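Local coordinates for protein beta-lactamase (Francisella tularensis subsp. tularensis, PDB 3P09) that probably hydrolyses the amide bond of beta-lactam antibiotics to give substituted beta-amino acids, as a class A serine beta-lactamase that confers antibiotic resistance, at residues P61-F66 and A238-A243; Q82-K87 and L113-L118; L255-T260 and E272-A277. One frame throughout, in Å; residues are numbered along the deposited sequence.

Contact 1: residues P61-F66 and A238-A243; sequences PICSVF and ATNDVA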
ATOM      1  N   PRO A  61      -3.235   7.127  -8.944  1.00 19.42           N
ATOM      2  CA  PRO A  61      -2.593   5.846  -9.293  1.00 16.89           C
ATOM      3  C   PRO A  61      -2.281   5.042  -8.022  1.00 17.28           C
ATOM      4  O   PRO A  61      -1.711   5.596  -7.082  1.00 21.81           O
ATOM      5  CB  PRO A  61      -1.281   6.284  -9.957  1.00 17.24           C
ATOM      6  CG  PRO A  61      -1.611   7.645 -10.549  1.00 21.51           C
ATOM      7  CD  PRO A  61      -2.562   8.290  -9.546  1.00 15.40           C
ATOM      8  N   ILE A  62      -2.648   3.765  -7.984  1.00 14.78           N
ATOM      9  CA  ILE A  62      -2.384   2.956  -6.796  1.00 13.67           C
ATOM     10  C   ILE A  62      -0.940   2.435  -6.800  1.00 19.97           C
ATOM     11  O   ILE A  62      -0.318   2.307  -5.754  1.00 18.50           O
ATOM     12  CB  ILE A  62      -3.410   1.796  -6.643  1.00 21.33           C
ATOM     13  CG1 ILE A  62      -3.291   1.154  -5.248  1.00 18.56           C
ATOM     14  CG2 ILE A  62      -3.258   0.758  -7.759  1.00 18.32           C
ATOM     15  CD1 ILE A  62      -4.349   0.061  -4.979  1.00 21.78           C
ATOM     16  N   CYS A  63      -0.400   2.161  -7.982  1.00 20.86           N
ATOM     17  CA  CYS A  63       0.975   1.678  -8.080  1.00 18.61           C
ATOM     18  C   CYS A  63       1.141   0.426  -7.205  1.00 22.34           C
ATOM     19  O   CYS A  63       0.204  -0.357  -7.042  1.00 21.60           O
ATOM     20  CB  CYS A  63       1.962   2.781  -7.652  1.00 22.24           C
ATOM     21  SG  CYS A  63       1.619   4.427  -8.379  1.00 26.68           S
ATOM     22  N   SER A  64       2.319   0.260  -6.613  1.00 17.57           N
ATOM     23  CA  SER A  64       2.632  -0.928  -5.827  1.00 17.58           C
ATOM     24  C   SER A  64       1.826  -1.069  -4.543  1.00 22.59           C
ATOM     25  O   SER A  64       1.891  -2.100  -3.889  1.00 18.44           O
ATOM     26  CB  SER A  64       4.123  -0.969  -5.490  1.00 22.09           C
ATOM     27  OG  SER A  64       4.861  -1.438  -6.601  1.00 24.33           O
ATOM     28  N   VAL A  65       1.065  -0.051  -4.169  1.00 18.41           N
ATOM     29  CA  VAL A  65       0.249  -0.181  -2.959  1.00 18.16           C
ATOM     30  C   VAL A  65      -0.734  -1.368  -3.057  1.00 18.00           C
ATOM     31  O   VAL A  65      -1.102  -1.974  -2.049  1.00 18.97           O
ATOM     32  CB  VAL A  65      -0.492   1.131  -2.638  1.00 21.43           C
ATOM     33  CG1 VAL A  65      -1.443   0.944  -1.454  1.00 21.62           C
ATOM     34  CG2 VAL A  65       0.519   2.236  -2.329  1.00 16.40           C
ATOM     35  N   PHE A  66      -1.155  -1.706  -4.271  1.00 16.04           N
ATOM     36  CA  PHE A  66      -2.084  -2.821  -4.443  1.00 12.85           C
ATOM     37  C   PHE A  66      -1.527  -4.087  -3.783  1.00 19.09           C
ATOM     38  O   PHE A  66      -2.276  -4.994  -3.432  1.00 17.66           O
ATOM     39  CB  PHE A  66      -2.390  -3.067  -5.935  1.00 19.72           C
ATOM     40  CG  PHE A  66      -1.456  -4.042  -6.610  1.00 21.23           C
ATOM     41  CD1 PHE A  66      -0.239  -3.619  -7.127  1.00 22.94           C
ATOM     42  CD2 PHE A  66      -1.811  -5.381  -6.748  1.00 21.66           C
ATOM     43  CE1 PHE A  66       0.615  -4.518  -7.751  1.00 22.26           C
ATOM     44  CE2 PHE A  66      -0.963  -6.282  -7.360  1.00 25.09           C
ATOM     45  CZ  PHE A  66       0.255  -5.852  -7.862  1.00 22.46           C
ATOM     46  N   ALA A 238       3.689   9.913  -9.386  1.00 21.48           N
ATOM     47  CA  ALA A 238       2.856   9.166  -8.435  1.00 19.62           C
ATOM     48  C   ALA A 238       3.701   8.561  -7.331  1.00 22.61           C
ATOM     49  O   ALA A 238       4.562   7.710  -7.580  1.00 21.79           O
ATOM     50  CB  ALA A 238       2.027   8.081  -9.144  1.00 18.38           C
ATOM     51  N   THR A 239       3.443   9.004  -6.107  1.00 16.21           N
ATOM     52  CA  THR A 239       4.251   8.604  -4.958  1.00 17.65           C
ATOM     53  C   THR A 239       3.303   8.381  -3.789  1.00 20.93           C
ATOM     54  O   THR A 239       2.610   9.312  -3.379  1.00 19.89           O
ATOM     55  CB  THR A 239       5.249   9.732  -4.589  1.00 20.03           C
ATOM     56  OG1 THR A 239       5.856  10.265  -5.779  1.00 20.04           O
ATOM     57  CG2 THR A 239       6.340   9.211  -3.656  1.00 23.94           C
ATOM     58  N   ASN A 240       3.240   7.150  -3.273  1.00 18.38           N
ATOM     59  CA  ASN A 240       2.248   6.818  -2.241  1.00 14.12           C
ATOM     60  C   ASN A 240       2.878   6.183  -1.018  1.00 16.98           C
ATOM     61  O   ASN A 240       3.933   5.555  -1.099  1.00 16.55           O
ATOM     62  CB  ASN A 240       1.183   5.827  -2.758  1.00 14.73           C
ATOM     63  CG  ASN A 240       0.452   6.305  -4.001  1.00 18.63           C
ATOM     64  OD1 ASN A 240       0.309   7.496  -4.251  1.00 20.42           O
ATOM     65  ND2 ASN A 240      -0.050   5.351  -4.772  1.00 16.51           N
ATOM     66  N   ASP A 241       2.219   6.335   0.127  1.00 19.88           N
ATOM     67  CA  ASP A 241       2.591   5.563   1.300  1.00 18.34           C
ATOM     68  C   ASP A 241       1.328   5.353   2.117  1.00 18.55           C
ATOM     69  O   ASP A 241       0.620   6.311   2.399  1.00 15.67           O
ATOM     70  CB  ASP A 241       3.679   6.288   2.116  1.00 16.08           C
ATOM     71  CG  ASP A 241       4.360   5.372   3.136  1.00 22.27           C
ATOM     72  OD1 ASP A 241       4.172   4.133   3.077  1.00 19.41           O
ATOM     73  OD2 ASP A 241       5.102   5.895   3.985  1.00 24.06           O
ATOM     74  N   VAL A 242       1.020   4.103   2.457  1.00 16.77           N
ATOM     75  CA  VAL A 242      -0.169   3.816   3.273  1.00 16.67           C
ATOM     76  C   VAL A 242       0.274   3.005   4.479  1.00 24.37           C
ATOM     77  O   VAL A 242       0.959   1.976   4.343  1.00 16.39           O
ATOM     78  CB  VAL A 242      -1.257   3.061   2.481  1.00 17.43           C
ATOM     79  CG1 VAL A 242      -2.505   2.833   3.342  1.00 19.42           C
ATOM     80  CG2 VAL A 242      -1.614   3.822   1.211  1.00 15.30           C
ATOM     81  N   ALA A 243      -0.116   3.464   5.664  1.00 18.21           N
ATOM     82  CA  ALA A 243       0.540   3.023   6.879  1.00 15.57           C
ATOM     83  C   ALA A 243      -0.433   2.696   7.988  1.00 25.43           C
ATOM     84  O   ALA A 243      -1.556   3.206   8.015  1.00 18.88           O
ATOM     85  CB  ALA A 243       1.497   4.089   7.348  1.00 19.09           C
TER
HETATM   86  O   HOH W   1      -0.654   8.330  -6.851  1.00 20.08           O
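This is a buried polar and apolar contact between the loop that leads into helix 66-80 and strand 239-246, next to the edge strand 225-232, at the seam between the helices and the five-stranded antiparallel sheet of the class A beta-lactamase fold. The loop holds S64, whose place at a helix start, with its OG hydrogen-bonded to K67 NZ, is consistent with the nucleophile of an SxxK motif. S64 itself does not touch the strand; its neighbours do. The main polar link is N240, whose CG lies beside its own backbone N (chi1 -56°), so that the amide reaches across to the loop. ND2 donates to P61 O at 2.9 Å, nearly straight at 165° and within the amide plane. A weak second bond runs from ND2 to I62 O at 3.2 Å, so one NH2 group holds successive carbonyls three and two residues before S64. Asparagine suits this place because the same short side chain also offers an acceptor: OD1 lies 2.9 Å from a water that is also within hydrogen-bonding distance of P61 O, and takes a weak bond from Y259 N. Apolar contacts flank the amide. On one side A238, with a single methyl, sets its CB against P61 CB and against C63 SG, the latter at 3.8 Å; the sulfur is fixed by its disulfide to C233, which ties the loop to the one just past strand 225-232. On the other side V65 crosses the strand's side chains at about a right angle. Its two branches divide the work: CG1, anti to the backbone N, meets V242 CG2 at 3.9 Å, while CG2, beside that N, rests 3.7 Å from N240 CB.

Contact 2: residues Q82-K87 and L113-L118; sequences QGFLDK and LTISQL
Residues 84-86 form a short 3-10 turn that runs up against the point where strand 112-114 becomes helix 115-123; L85 CA and I115 CA, the closest CA pair, are 4.8 Å apart. Two carbonyls of the turn region accept from the first two residues of the helix. L85 O takes S116 N at 3.0 Å on a lone pair, and K87 O takes I115 N, also at 3.0 Å but with a more bent N-H...O angle of 138°. K87 O also receives a CA-H...O contact from T114. Free NH groups at a helix start normally need such acceptors, and here the chain supplies them from the loop that precedes strand 88-90, the partner of 112-114 in a two-stranded antiparallel sheet of the helical part of the class A beta-lactamase fold. The helix start is also closed from within by a capping box: T114, the N-cap, accepts from Q117 N through OG1, and Q117 OE1 accepts from T114 N at 2.8 Å. Threonine and glutamine suit these places because the hydroxyl is short enough to bend back on the helix and the longer amide can return to the cap. The side chain of I115 points toward the turn and packs on F84 and L85. Its CG1 lies over the centre of one face of F84, 4.1 Å from the ring centroid, a CH-pi contact, while its CD1 comes 3.7 Å from F84 CZ. F84 CG is anti to its backbone N (chi1 -171°), which swings the ring in toward I115 and helix 66-80. L85 crosses I115 at about a right angle, L85 CD2 meeting I115 CG2 at 3.9 Å, and S116 OG turns instead to Y205 OH.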
ATOM      1  N   GLN A  82      -6.987 -24.184   4.455  0.54 30.44           N
ATOM      2  CA  GLN A  82      -5.978 -24.405   5.489  0.54 34.53           C
ATOM      3  C   GLN A  82      -4.675 -24.977   4.922  0.54 37.96           C
ATOM      4  O   GLN A  82      -4.695 -25.922   4.132  0.54 35.67           O
ATOM      5  CB  GLN A  82      -6.545 -25.320   6.584  0.54 42.14           C
ATOM      6  CG  GLN A  82      -5.628 -25.541   7.781  0.54 44.09           C
ATOM      7  CD  GLN A  82      -4.531 -26.543   7.495  0.54 41.31           C
ATOM      8  OE1 GLN A  82      -4.679 -27.409   6.632  0.54 43.78           O
ATOM      9  NE2 GLN A  82      -3.420 -26.430   8.215  0.54 42.09           N
ATOM     10  N   GLY A  83      -3.547 -24.395   5.328  1.00 43.34           N
ATOM     11  CA  GLY A  83      -2.234 -24.856   4.890  1.00 41.42           C
ATOM     12  C   GLY A  83      -1.627 -24.093   3.721  1.00 34.48           C
ATOM     13  O   GLY A  83      -0.465 -24.292   3.367  1.00 30.35           O
ATOM     14  N   PHE A  84      -2.414 -23.211   3.117  1.00 23.98           N
ATOM     15  CA  PHE A  84      -1.977 -22.480   1.935  1.00 27.05           C
ATOM     16  C   PHE A  84      -0.695 -21.660   2.154  1.00 29.64           C
ATOM     17  O   PHE A  84       0.147 -21.580   1.258  1.00 24.82           O
ATOM     18  CB  PHE A  84      -3.108 -21.585   1.433  1.00 23.74           C
ATOM     19  CG  PHE A  84      -2.840 -20.940   0.100  1.00 25.44           C
ATOM     20  CD1 PHE A  84      -2.685 -21.713  -1.045  1.00 24.66           C
ATOM     21  CD2 PHE A  84      -2.779 -19.557  -0.012  1.00 26.88           C
ATOM     22  CE1 PHE A  84      -2.457 -21.123  -2.279  1.00 29.26           C
ATOM     23  CE2 PHE A  84      -2.556 -18.950  -1.248  1.00 27.55           C
ATOM     24  CZ  PHE A  84      -2.391 -19.736  -2.385  1.00 30.85           C
ATOM     25  N   LEU A  85      -0.543 -21.057   3.333  1.00 23.71           N
ATOM     26  CA  LEU A  85       0.649 -20.244   3.611  1.00 23.73           C
ATOM     27  C   LEU A  85       1.949 -21.048   3.567  1.00 25.62           C
ATOM     28  O   LEU A  85       3.011 -20.498   3.290  1.00 23.02           O
ATOM     29  CB  LEU A  85       0.541 -19.549   4.966  1.00 25.79           C
ATOM     30  CG  LEU A  85      -0.394 -18.335   5.003  1.00 32.88           C
ATOM     31  CD1 LEU A  85      -0.511 -17.777   6.410  1.00 33.83           C
ATOM     32  CD2 LEU A  85       0.117 -17.273   4.062  1.00 36.68           C
ATOM     33  N   ASP A  86       1.859 -22.342   3.863  1.00 24.43           N
ATOM     34  CA  ASP A  86       3.035 -23.210   3.879  1.00 26.63           C
ATOM     35  C   ASP A  86       3.299 -23.871   2.535  1.00 27.83           C
ATOM     36  O   ASP A  86       4.270 -24.608   2.385  1.00 27.92           O
ATOM     37  CB  ASP A  86       2.875 -24.283   4.952  1.00 32.61           C
ATOM     38  CG  ASP A  86       2.801 -23.701   6.341  1.00 47.44           C
ATOM     39  OD1 ASP A  86       3.738 -22.967   6.723  1.00 52.26           O
ATOM     40  OD2 ASP A  86       1.801 -23.959   7.045  1.00 57.23           O
ATOM     41  N   LYS A  87       2.441 -23.594   1.559  1.00 25.75           N
ATOM     42  CA  LYS A  87       2.522 -24.231   0.244  1.00 27.54           C
ATOM     43  C   LYS A  87       3.758 -23.783  -0.521  1.00 28.80           C
ATOM     44  O   LYS A  87       4.019 -22.586  -0.638  1.00 22.74           O
ATOM     45  CB  LYS A  87       1.264 -23.929  -0.580  1.00 31.16           C
ATOM     46  CG  LYS A  87       1.372 -24.327  -2.042  1.00 35.68           C
ATOM     47  CD  LYS A  87       0.015 -24.318  -2.743  1.00 47.70           C
ATOM     48  CE  LYS A  87      -0.787 -25.576  -2.420  1.00 64.71           C
ATOM     49  NZ  LYS A  87      -2.040 -25.681  -3.229  1.00 73.54           N
ATOM     50  N   LEU A 113       9.756 -21.155  -2.824  1.00 19.82           N
ATOM     51  CA  LEU A 113       9.445 -20.275  -1.702  1.00 20.64           C
ATOM     52  C   LEU A 113       8.019 -20.607  -1.242  1.00 18.94           C
ATOM     53  O   LEU A 113       7.166 -20.946  -2.071  1.00 21.85           O
ATOM     54  CB  LEU A 113       9.514 -18.807  -2.145  1.00 22.70           C
ATOM     55  CG  LEU A 113      10.908 -18.205  -2.370  1.00 26.03           C
ATOM     56  CD1 LEU A 113      10.792 -16.737  -2.828  1.00 21.60           C
ATOM     57  CD2 LEU A 113      11.712 -18.293  -1.089  1.00 19.69           C
ATOM     58  N   THR A 114       7.749 -20.522   0.061  1.00 20.03           N
ATOM     59  CA  THR A 114       6.377 -20.724   0.532  1.00 19.97           C
ATOM     60  C   THR A 114       5.522 -19.514   0.153  1.00 23.79           C
ATOM     61  O   THR A 114       6.046 -18.440  -0.127  1.00 18.97           O
ATOM     62  CB  THR A 114       6.298 -20.889   2.049  1.00 22.28           C
ATOM     63  OG1 THR A 114       6.688 -19.662   2.668  1.00 19.28           O
ATOM     64  CG2 THR A 114       7.208 -22.020   2.526  1.00 21.41           C
ATOM     65  N   ILE A 115       4.203 -19.691   0.146  1.00 19.04           N
ATOM     66  CA  ILE A 115       3.294 -18.563  -0.051  1.00 19.50           C
ATOM     67  C   ILE A 115       3.596 -17.446   0.959  1.00 19.07           C
ATOM     68  O   ILE A 115       3.623 -16.259   0.607  1.00 18.95           O
ATOM     69  CB  ILE A 115       1.826 -19.023   0.074  1.00 20.98           C
ATOM     70  CG1 ILE A 115       1.425 -19.886  -1.133  1.00 24.31           C
ATOM     71  CG2 ILE A 115       0.881 -17.828   0.252  1.00 18.22           C
ATOM     72  CD1 ILE A 115       1.250 -19.108  -2.435  1.00 28.12           C
ATOM     73  N   SER A 116       3.847 -17.814   2.215  1.00 20.00           N
ATOM     74  CA  SER A 116       4.128 -16.785   3.220  1.00 20.28           C
ATOM     75  C   SER A 116       5.396 -16.011   2.891  1.00 22.37           C
ATOM     76  O   SER A 116       5.455 -14.797   3.089  1.00 19.37           O
ATOM     77  CB  SER A 116       4.228 -17.357   4.639  1.00 28.20           C
ATOM     78  OG  SER A 116       4.312 -16.294   5.591  1.00 23.76           O
ATOM     79  N   GLN A 117       6.420 -16.707   2.402  1.00 19.37           N
ATOM     80  CA  GLN A 117       7.649 -16.024   2.001  1.00 16.21           C
ATOM     81  C   GLN A 117       7.401 -15.069   0.839  1.00 18.52           C
ATOM     82  O   GLN A 117       8.053 -14.020   0.730  1.00 17.26           O
ATOM     83  CB  GLN A 117       8.732 -17.039   1.606  1.00 15.60           C
ATOM     84  CG  GLN A 117       9.319 -17.770   2.807  1.00 18.53           C
ATOM     85  CD  GLN A 117      10.296 -18.845   2.412  1.00 27.95           C
ATOM     86  OE1 GLN A 117      10.028 -19.640   1.509  1.00 20.86           O
ATOM     87  NE2 GLN A 117      11.450 -18.872   3.079  1.00 24.87           N
ATOM     88  N   LEU A 118       6.485 -15.443  -0.047  1.00 18.20           N
ATOM     89  CA  LEU A 118       6.147 -14.595  -1.187  1.00 18.64           C
ATOM     90  C   LEU A 118       5.352 -13.385  -0.723  1.00 16.00           C
ATOM     91  O   LEU A 118       5.492 -12.305  -1.276  1.00 17.32           O
ATOM     92  CB  LEU A 118       5.363 -15.385  -2.245  1.00 21.00           C
ATOM     93  CG  LEU A 118       6.224 -16.389  -3.010  1.00 20.55           C
ATOM     94  CD1 LEU A 118       5.402 -17.552  -3.590  1.00 24.55           C
ATOM     95  CD2 LEU A 118       6.992 -15.666  -4.105  1.00 17.46           C
TER

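Contact 3: residues L255-T260 and E272-A277; sequences LGILYT and EIIQQA
One face of the Y259 ring takes I273 CG2, which sits 3.8 Å above the plane and displaced toward the rim, in a CH-pi contact 4.0 Å from the centroid. The other end of the same isoleucine, CD1, reaches Y259 CE1 at 3.6 Å; the two side chains cross at about a right angle, with both branches of I273 against the aromatic ring. CG1 of I273 is anti to its backbone N (chi1 -162°), leaving CG2 in the crowded position between N and the carbonyl carbon. Tyrosine suits the spot because its ring gives a broad apolar face while OH, at the far end, donates to the backbone D36 O beyond the contact. Helix 271-289 packs here on strand 253-260, the central strand of the sheet, running roughly antiparallel to it, in the alpha-beta sandwich of the class A beta-lactamase fold; the axes of the two segments pass 9.1 Å apart at 144°. Helix 24-35 adjoins the same layer, with L31 touching I273 and A277. Two residues before Y259 on the strand, I257 faces the helix as well. Its CG2 meets I274 CD1 at 3.6 Å, the two isoleucines sliding past each other in opposite directions. I274 CD1 also lies 4.0 Å from Y259 CB, bridging the two strand residues. A277 offers only a methyl, and its CB lets I257 CD1 approach to 4.3 Å.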
ATOM      1  N   LEU A 255      -3.143   5.624   8.114  1.00 16.26           N
ATOM      2  CA  LEU A 255      -2.911   6.885   7.435  1.00 22.32           C
ATOM      3  C   LEU A 255      -2.497   6.592   6.010  1.00 24.46           C
ATOM      4  O   LEU A 255      -1.529   5.874   5.784  1.00 19.95           O
ATOM      5  CB  LEU A 255      -1.809   7.673   8.148  1.00 19.00           C
ATOM      6  CG  LEU A 255      -1.225   8.869   7.405  1.00 21.20           C
ATOM      7  CD1 LEU A 255      -2.298   9.929   7.106  1.00 21.50           C
ATOM      8  CD2 LEU A 255      -0.082   9.460   8.214  1.00 26.54           C
ATOM      9  N   GLY A 256      -3.250   7.126   5.057  1.00 18.55           N
ATOM     10  CA  GLY A 256      -2.895   7.020   3.646  1.00 18.68           C
ATOM     11  C   GLY A 256      -2.547   8.397   3.116  1.00 22.12           C
ATOM     12  O   GLY A 256      -3.284   9.353   3.363  1.00 20.04           O
ATOM     13  N   ILE A 257      -1.415   8.509   2.420  1.00 18.51           N
ATOM     14  CA  ILE A 257      -1.029   9.747   1.744  1.00 16.08           C
ATOM     15  C   ILE A 257      -0.661   9.409   0.303  1.00 20.86           C
ATOM     16  O   ILE A 257       0.267   8.628   0.065  1.00 21.23           O
ATOM     17  CB  ILE A 257       0.178  10.421   2.432  1.00 14.32           C
ATOM     18  CG1 ILE A 257      -0.118  10.687   3.910  1.00 23.99           C
ATOM     19  CG2 ILE A 257       0.543  11.700   1.708  1.00 23.24           C
ATOM     20  CD1 ILE A 257       1.061  11.270   4.680  1.00 24.39           C
ATOM     21  N   LEU A 258      -1.419   9.953  -0.652  1.00 17.37           N
ATOM     22  CA  LEU A 258      -1.198   9.661  -2.066  1.00 15.76           C
ATOM     23  C   LEU A 258      -0.879  10.974  -2.760  1.00 22.25           C
ATOM     24  O   LEU A 258      -1.442  12.022  -2.421  1.00 19.14           O
ATOM     25  CB  LEU A 258      -2.435   9.019  -2.697  1.00 15.03           C
ATOM     26  CG  LEU A 258      -3.108   7.919  -1.846  1.00 16.32           C
ATOM     27  CD1 LEU A 258      -4.341   7.375  -2.559  1.00 14.58           C
ATOM     28  CD2 LEU A 258      -2.170   6.776  -1.512  1.00 17.68           C
ATOM     29  N   TYR A 259       0.033  10.934  -3.719  1.00 15.74           N
ATOM     30  CA  TYR A 259       0.421  12.161  -4.402  1.00 19.96           C
ATOM     31  C   TYR A 259       0.542  11.870  -5.884  1.00 19.85           C
ATOM     32  O   TYR A 259       1.095  10.842  -6.263  1.00 19.50           O
ATOM     33  CB  TYR A 259       1.747  12.726  -3.854  1.00 19.69           C
ATOM     34  CG  TYR A 259       2.246  13.877  -4.683  1.00 21.08           C
ATOM     35  CD1 TYR A 259       1.618  15.110  -4.626  1.00 20.61           C
ATOM     36  CD2 TYR A 259       3.325  13.728  -5.558  1.00 18.01           C
ATOM     37  CE1 TYR A 259       2.044  16.170  -5.418  1.00 21.01           C
ATOM     38  CE2 TYR A 259       3.764  14.792  -6.346  1.00 20.74           C
ATOM     39  CZ  TYR A 259       3.114  16.009  -6.270  1.00 25.62           C
ATOM     40  OH  TYR A 259       3.524  17.079  -7.047  1.00 27.92           O
ATOM     41  N   THR A 260       0.012  12.759  -6.716  1.00 18.54           N
ATOM     42  CA  THR A 260       0.188  12.624  -8.154  1.00 22.59           C
ATOM     43  C   THR A 260       0.105  13.986  -8.826  1.00 24.72           C
ATOM     44  O   THR A 260      -0.526  14.915  -8.307  1.00 23.53           O
ATOM     45  CB  THR A 260      -0.854  11.643  -8.770  1.00 23.09           C
ATOM     46  OG1 THR A 260      -0.467  11.290 -10.103  1.00 21.00           O
ATOM     47  CG2 THR A 260      -2.238  12.254  -8.787  1.00 19.29           C
ATOM     48  N   GLU A 272       9.455  14.118  -0.742  1.00 26.67           N
ATOM     49  CA  GLU A 272       9.505  15.228   0.205  1.00 27.83           C
ATOM     50  C   GLU A 272       8.109  15.725   0.559  1.00 20.74           C
ATOM     51  O   GLU A 272       7.849  16.104   1.701  1.00 25.46           O
ATOM     52  CB  GLU A 272      10.346  16.384  -0.342  1.00 37.27           C
ATOM     53  CG  GLU A 272      11.481  15.944  -1.250  1.00 60.08           C
ATOM     54  CD  GLU A 272      12.842  16.066  -0.596  1.00 82.32           C
ATOM     55  OE1 GLU A 272      13.103  17.105   0.050  1.00 89.55           O
ATOM     56  OE2 GLU A 272      13.651  15.121  -0.731  1.00 89.12           O
ATOM     57  N   ILE A 273       7.206  15.738  -0.412  1.00 18.17           N
ATOM     58  CA  ILE A 273       5.859  16.190  -0.109  1.00 21.60           C
ATOM     59  C   ILE A 273       5.163  15.239   0.874  1.00 26.16           C
ATOM     60  O   ILE A 273       4.434  15.682   1.764  1.00 22.74           O
ATOM     61  CB  ILE A 273       5.010  16.412  -1.359  1.00 20.53           C
ATOM     62  CG1 ILE A 273       3.805  17.291  -1.016  1.00 27.80           C
ATOM     63  CG2 ILE A 273       4.560  15.076  -1.980  1.00 18.95           C
ATOM     64  CD1 ILE A 273       2.905  17.581  -2.211  1.00 29.61           C
ATOM     65  N   ILE A 274       5.403  13.939   0.720  1.00 20.66           N
ATOM     66  CA  ILE A 274       4.896  12.971   1.666  1.00 20.94           C
ATOM     67  C   ILE A 274       5.483  13.263   3.056  1.00 19.96           C
ATOM     68  O   ILE A 274       4.765  13.257   4.061  1.00 24.29           O
ATOM     69  CB  ILE A 274       5.248  11.513   1.261  1.00 23.73           C
ATOM     70  CG1 ILE A 274       4.886  11.249  -0.199  1.00 32.50           C
ATOM     71  CG2 ILE A 274       4.545  10.518   2.184  1.00 20.75           C
ATOM     72  CD1 ILE A 274       3.420  11.328  -0.483  1.00 28.38           C
ATOM     73  N   GLN A 275       6.783  13.523   3.117  1.00 20.54           N
ATOM     74  CA  GLN A 275       7.409  13.820   4.404  1.00 22.00           C
ATOM     75  C   GLN A 275       6.726  14.997   5.084  1.00 24.24           C
ATOM     76  O   GLN A 275       6.428  14.967   6.283  1.00 25.37           O
ATOM     77  CB  GLN A 275       8.892  14.127   4.229  1.00 26.08           C
ATOM     78  CG  GLN A 275       9.673  12.972   3.663  1.00 23.33           C
ATOM     79  CD  GLN A 275      11.074  13.376   3.297  1.00 28.69           C
ATOM     80  OE1 GLN A 275      11.437  14.545   3.414  1.00 28.44           O
ATOM     81  NE2 GLN A 275      11.874  12.415   2.848  1.00 27.65           N
ATOM     82  N   GLN A 276       6.471  16.038   4.312  1.00 25.35           N
ATOM     83  CA  GLN A 276       5.945  17.262   4.886  1.00 25.56           C
ATOM     84  C   GLN A 276       4.483  17.093   5.306  1.00 25.66           C
ATOM     85  O   GLN A 276       4.082  17.559   6.376  1.00 25.84           O
ATOM     86  CB  GLN A 276       6.150  18.428   3.916  1.00 31.97           C
ATOM     87  CG  GLN A 276       7.627  18.811   3.774  1.00 29.40           C
ATOM     88  CD  GLN A 276       7.897  19.647   2.538  1.00 38.48           C
ATOM     89  OE1 GLN A 276       7.183  20.610   2.255  1.00 33.44           O
ATOM     90  NE2 GLN A 276       8.926  19.274   1.787  1.00 36.47           N
ATOM     91  N   ALA A 277       3.702  16.410   4.475  1.00 20.61           N
ATOM     92  CA  ALA A 277       2.320  16.106   4.819  1.00 26.59           C
ATOM     93  C   ALA A 277       2.265  15.263   6.083  1.00 25.20           C
ATOM     94  O   ALA A 277       1.452  15.521   6.972  1.00 26.44           O
ATOM     95  CB  ALA A 277       1.620  15.393   3.675  1.00 22.91           C
TER

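From the N terminus the chain runs through helix 24-35 and strand 38-44 to residues 61-66, the first half of contact 1. Before that contact closes, the chain passes through the helical region, where contact 2 joins 82-87 to 113-118 across 26 residues, nested within the larger loop. Contact 1 closes 172 residues on, at 238-243, tying the entry to helix 66-80 to the sheet. Contact 3 follows in series, closing 255-260 on 272-277 and laying helix 271-289 against the sheet's middle strand. Contacts 1 and 3 touch because strands 239-246 and 253-260 are neighbours, with backbone pairs such as A243 N to L255 O; contact 2 lies apart, its centre about 33 Å from that of contact 3.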